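GH26C (Muricauda sp. MAR_2010_75, PDB 6Q78) probably hydrolyses internal beta-1,4-mannosidic linkages in mannan-type polysaccharides, as an endo-beta-mannanase of glycoside hydrolase family 26. Local coordinates at residues K103-S108 / D392-V397; G350-N355 / L387-D392. All coordinates share one frame; numbering follows the deposited sequence.

Interaction 1: residues K103-S108 / D392-V397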
# COMPACT_ATOMS: atom_id res chain seq x y z
N LYS A 103 -1.72 8.99 -16.64
CA LYS A 103 -1.87 8.83 -18.10
C LYS A 103 -2.01 10.17 -18.81
O LYS A 103 -1.47 10.34 -19.91
CB LYS A 103 -3.08 7.94 -18.40
CG LYS A 103 -3.30 7.71 -19.91
CD LYS A 103 -4.37 6.65 -20.11
CE LYS A 103 -4.93 6.72 -21.50
NZ LYS A 103 -3.93 6.29 -22.48
N LYS A 104 -2.69 11.15 -18.20
CA LYS A 104 -2.69 12.50 -18.80
C LYS A 104 -1.26 12.99 -18.99
O LYS A 104 -0.95 13.67 -19.97
CB LYS A 104 -3.42 13.51 -17.91
CG LYS A 104 -4.93 13.26 -17.63
CD LYS A 104 -5.49 14.45 -16.85
CE LYS A 104 -6.96 14.34 -16.53
NZ LYS A 104 -7.21 13.42 -15.36
N MET A 105 -0.40 12.71 -18.02
CA MET A 105 0.96 13.23 -17.98
C MET A 105 1.88 12.45 -18.91
O MET A 105 2.61 13.06 -19.72
CB MET A 105 1.47 13.11 -16.53
CG MET A 105 2.86 13.72 -16.26
SD MET A 105 2.92 15.53 -16.55
CE MET A 105 3.95 15.62 -18.04
N THR A 106 1.88 11.11 -18.81
CA THR A 106 2.89 10.26 -19.44
C THR A 106 2.39 9.51 -20.67
O THR A 106 3.22 8.98 -21.42
CB THR A 106 3.41 9.18 -18.47
OG1 THR A 106 2.41 8.14 -18.29
CG2 THR A 106 3.80 9.77 -17.13
N GLY A 107 1.08 9.43 -20.86
CA GLY A 107 0.50 8.58 -21.89
C GLY A 107 0.22 7.16 -21.45
O GLY A 107 -0.51 6.44 -22.17
N SER A 108 0.77 6.74 -20.30
CA SER A 108 0.52 5.41 -19.75
C SER A 108 -0.22 5.53 -18.43
O SER A 108 0.03 6.44 -17.66
CB SER A 108 1.85 4.70 -19.49
OG SER A 108 1.61 3.43 -18.89
N ASP A 392 10.31 17.01 -15.08
CA ASP A 392 11.08 16.23 -14.13
C ASP A 392 10.41 14.84 -13.96
O ASP A 392 11.07 13.85 -13.96
CB ASP A 392 11.15 17.01 -12.80
CG ASP A 392 11.80 16.23 -11.67
OD1 ASP A 392 12.72 15.48 -11.90
OD2 ASP A 392 11.34 16.44 -10.56
N PHE A 393 9.10 14.83 -13.87
CA PHE A 393 8.38 13.56 -13.76
C PHE A 393 8.57 12.71 -15.00
O PHE A 393 8.71 11.53 -14.92
CB PHE A 393 6.91 13.82 -13.50
CG PHE A 393 6.13 12.59 -13.12
CD1 PHE A 393 6.24 12.07 -11.86
CD2 PHE A 393 5.28 11.99 -13.99
CE1 PHE A 393 5.50 10.97 -11.48
CE2 PHE A 393 4.56 10.88 -13.64
CZ PHE A 393 4.66 10.36 -12.36
N MET A 394 8.56 13.33 -16.18
CA MET A 394 8.77 12.59 -17.41
C MET A 394 10.13 11.96 -17.46
O MET A 394 10.29 10.86 -17.89
CB MET A 394 8.58 13.51 -18.62
CG MET A 394 7.16 13.95 -18.83
SD MET A 394 6.02 12.61 -19.24
CE MET A 394 6.98 11.50 -20.23
N GLU A 395 11.13 12.70 -17.00
CA GLU A 395 12.46 12.17 -16.96
C GLU A 395 12.54 10.98 -16.01
O GLU A 395 13.14 9.99 -16.33
CB GLU A 395 13.49 13.25 -16.59
CG GLU A 395 14.91 12.72 -16.65
CD GLU A 395 15.96 13.77 -16.40
OE1 GLU A 395 15.62 14.92 -16.11
OE2 GLU A 395 17.12 13.39 -16.48
N PHE A 396 11.88 11.10 -14.86
CA PHE A 396 11.85 10.02 -13.89
C PHE A 396 11.19 8.77 -14.47
O PHE A 396 11.76 7.68 -14.39
CB PHE A 396 11.14 10.53 -12.62
CG PHE A 396 10.65 9.45 -11.68
CD1 PHE A 396 11.53 8.60 -11.03
CD2 PHE A 396 9.29 9.34 -11.41
CE1 PHE A 396 11.06 7.63 -10.14
CE2 PHE A 396 8.81 8.38 -10.52
CZ PHE A 396 9.71 7.53 -9.87
N VAL A 397 10.00 8.90 -15.07
CA VAL A 397 9.29 7.71 -15.55
C VAL A 397 9.94 7.11 -16.79
O VAL A 397 9.62 5.97 -17.16
CB VAL A 397 7.76 7.87 -15.72
CG1 VAL A 397 7.12 8.32 -14.42
CG2 VAL A 397 7.43 8.82 -16.89
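M105 and T106, in the last turn of helix 101-106, meet F393, M394 and V397 on helix 390-397, and the contact illustrates how two short helices can dock mainly through apolar side chains. The M105 chain can be followed outward. Its CB points toward the second helix, and CG, anti to the backbone N (chi1 -175°), lies 3.7 Å from CD2 of the F393 ring, approaching it obliquely. Bends at chi2 and chi3 then turn the chain, and the terminal CE comes to rest 3.7 Å from CG of M394. M394 bends at chi2 (-65°), which brings SD to within 3.5 Å of the M105 carbonyl O, a van der Waals approach beside the helix end.

T106 divides its two branches between separate tasks. OG1 accepts a 2.9 Å hydrogen bond from the backbone N of S108, forming an ST turn, and is also hydrogen-bonded to the carbonyl O of I102. With the hydroxyl held at both partners, the methyl CG2 is fixed facing helix 390-397. There it meets the edge of the F393 ring near its plane, 3.7 Å from CE2, and touches CG2 of V397 at 3.8 Å. V397 meanwhile lays its other methyl, CG1, over one face of the same ring, offset toward the rim. A serine in place of T106 would lack CG2 and would probably open a small gap between the F393 ring edge and V397.

F393 also reaches F372 on strand 369-372, tying the contact to the barrel wall. Strands 81-86 and 369-372 are parallel neighbours, and the two helices lie in the chain segments that follow them, an arrangement belonging to the TIM-barrel fold, in which the first and last parts of the barrel meet.

Interaction 2: residues G350-N355 / L387-D392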
# COMPACT_ATOMS: atom_id res chain seq x y z
N GLY A 350 13.95 19.17 -9.63
CA GLY A 350 14.54 17.85 -9.73
C GLY A 350 14.06 16.85 -8.70
O GLY A 350 14.72 15.84 -8.49
N PHE A 351 12.91 17.11 -8.06
CA PHE A 351 12.42 16.18 -7.04
C PHE A 351 12.40 14.73 -7.52
O PHE A 351 12.89 13.83 -6.84
CB PHE A 351 11.02 16.55 -6.55
CG PHE A 351 10.48 15.55 -5.60
CD1 PHE A 351 11.02 15.44 -4.33
CD2 PHE A 351 9.51 14.63 -6.00
CE1 PHE A 351 10.59 14.46 -3.44
CE2 PHE A 351 9.06 13.65 -5.11
CZ PHE A 351 9.61 13.56 -3.82
N PHE A 352 11.74 14.47 -8.65
CA PHE A 352 11.53 13.07 -9.02
C PHE A 352 12.83 12.43 -9.49
O PHE A 352 13.14 11.28 -9.12
CB PHE A 352 10.46 12.95 -10.11
CG PHE A 352 9.09 13.40 -9.67
CD1 PHE A 352 8.33 12.61 -8.80
CD2 PHE A 352 8.55 14.60 -10.12
CE1 PHE A 352 7.06 13.02 -8.37
CE2 PHE A 352 7.26 15.02 -9.71
CZ PHE A 352 6.52 14.21 -8.82
N THR A 353 13.58 13.13 -10.33
CA THR A 353 14.74 12.52 -10.95
C THR A 353 15.93 12.47 -9.99
O THR A 353 16.66 11.47 -9.97
CB THR A 353 15.09 13.29 -12.22
OG1 THR A 353 13.99 13.18 -13.14
CG2 THR A 353 16.35 12.72 -12.84
N ASN A 354 16.15 13.53 -9.21
CA ASN A 354 17.36 13.65 -8.40
C ASN A 354 17.17 13.27 -6.94
O ASN A 354 18.16 13.02 -6.24
CB ASN A 354 17.86 15.09 -8.43
CG ASN A 354 18.18 15.56 -9.84
OD1 ASN A 354 18.64 14.77 -10.66
ND2 ASN A 354 17.91 16.83 -10.12
N ASN A 355 15.93 13.30 -6.45
CA ASN A 355 15.67 13.03 -5.04
C ASN A 355 15.00 11.67 -4.88
O ASN A 355 15.59 10.74 -4.35
CB ASN A 355 14.83 14.14 -4.40
CG ASN A 355 15.57 15.46 -4.32
OD1 ASN A 355 16.65 15.64 -4.91
ND2 ASN A 355 14.99 16.42 -3.58
N LEU A 387 2.02 21.75 -15.44
CA LEU A 387 2.29 22.05 -14.05
C LEU A 387 3.76 21.99 -13.78
O LEU A 387 4.46 21.24 -14.39
CB LEU A 387 1.60 21.05 -13.12
CG LEU A 387 0.09 21.08 -13.03
CD1 LEU A 387 -0.33 20.13 -11.90
CD2 LEU A 387 -0.43 22.48 -12.77
N PRO A 388 4.22 22.73 -12.78
CA PRO A 388 5.62 22.63 -12.39
C PRO A 388 5.82 21.19 -11.89
O PRO A 388 4.97 20.69 -11.14
CB PRO A 388 5.73 23.61 -11.22
CG PRO A 388 4.65 24.58 -11.44
CD PRO A 388 3.54 23.83 -12.10
N SER A 389 6.96 20.64 -12.28
CA SER A 389 7.52 19.28 -12.12
C SER A 389 7.14 18.32 -13.25
O SER A 389 7.61 17.21 -13.25
CB SER A 389 7.28 18.58 -10.77
OG SER A 389 5.93 18.19 -10.68
N ALA A 390 6.38 18.76 -14.25
CA ALA A 390 6.00 17.85 -15.30
C ALA A 390 7.18 17.25 -16.05
O ALA A 390 7.26 16.07 -16.22
CB ALA A 390 5.06 18.57 -16.27
N ASN A 391 8.14 18.07 -16.47
CA ASN A 391 9.28 17.54 -17.19
C ASN A 391 10.15 16.63 -16.34
O ASN A 391 10.64 15.62 -16.79
CB ASN A 391 10.11 18.66 -17.85
CG ASN A 391 11.20 18.12 -18.76
OD1 ASN A 391 12.36 18.17 -18.43
ND2 ASN A 391 10.79 17.56 -19.90
N ASP A 392 10.31 17.01 -15.08
CA ASP A 392 11.08 16.23 -14.13
C ASP A 392 10.41 14.84 -13.96
O ASP A 392 11.07 13.85 -13.96
CB ASP A 392 11.15 17.01 -12.80
CG ASP A 392 11.80 16.23 -11.67
OD1 ASP A 392 12.72 15.48 -11.90
OD2 ASP A 392 11.34 16.44 -10.56
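D392 carries its CG anti to the backbone N (chi1 174°), which sends the carboxylate toward the start of helix 351-361, while T353 has OG1 anti to its carbonyl carbon (chi1 -62°), beside its own backbone N, where it can share OD1 of D392 with that N-H. Two N-H groups of the first helical turn are met by one carboxylate. OD2 accepts from F352 N at 2.8 Å, and OD1 from T353 N at 3.0 Å, both donors lying on the syn side and about 20° out of the carboxylate plane. OD1 takes a second bond from T353 OG1, 2.9 Å away and nearly along the C-O axis.

The F352 ring extends the contact toward S389, whose OG sits at the ring edge, in its plane, 3.6 Å from CE2. That hydroxyl donates to the P388 carbonyl O, which Y380 OH also engages.

G350, at the N-cap position, has no side chain to offer, and the aspartate of another helix serves the N-H groups instead. Three bonds hold the carboxylate, fixing its rotation, and the positive end of the helix dipole would be expected to favour its ionised form.

Helix 390-397 is common to both contacts, and the centres of interactions 1 and 2 lie only 10 Å apart. Its D392 belongs to both ranges but makes its bonds in interaction 2, whereas F393, M394 and V397 meet helix 101-106. The two patches are continuous: F352 and F393 stack edge-to-face, F396 CB lies 3.6 Å from F352 CB, and M105 CE is 3.6 Å from A390 CB. Apolar docking on one flank and hydrogen bonding through a carboxylate on another therefore place a single short helix between two others. Both contacts are peripheral, their centres about 21 and 23 Å from the centre of the chain, and along the chain interaction 2 is nested within the loop closed by interaction 1.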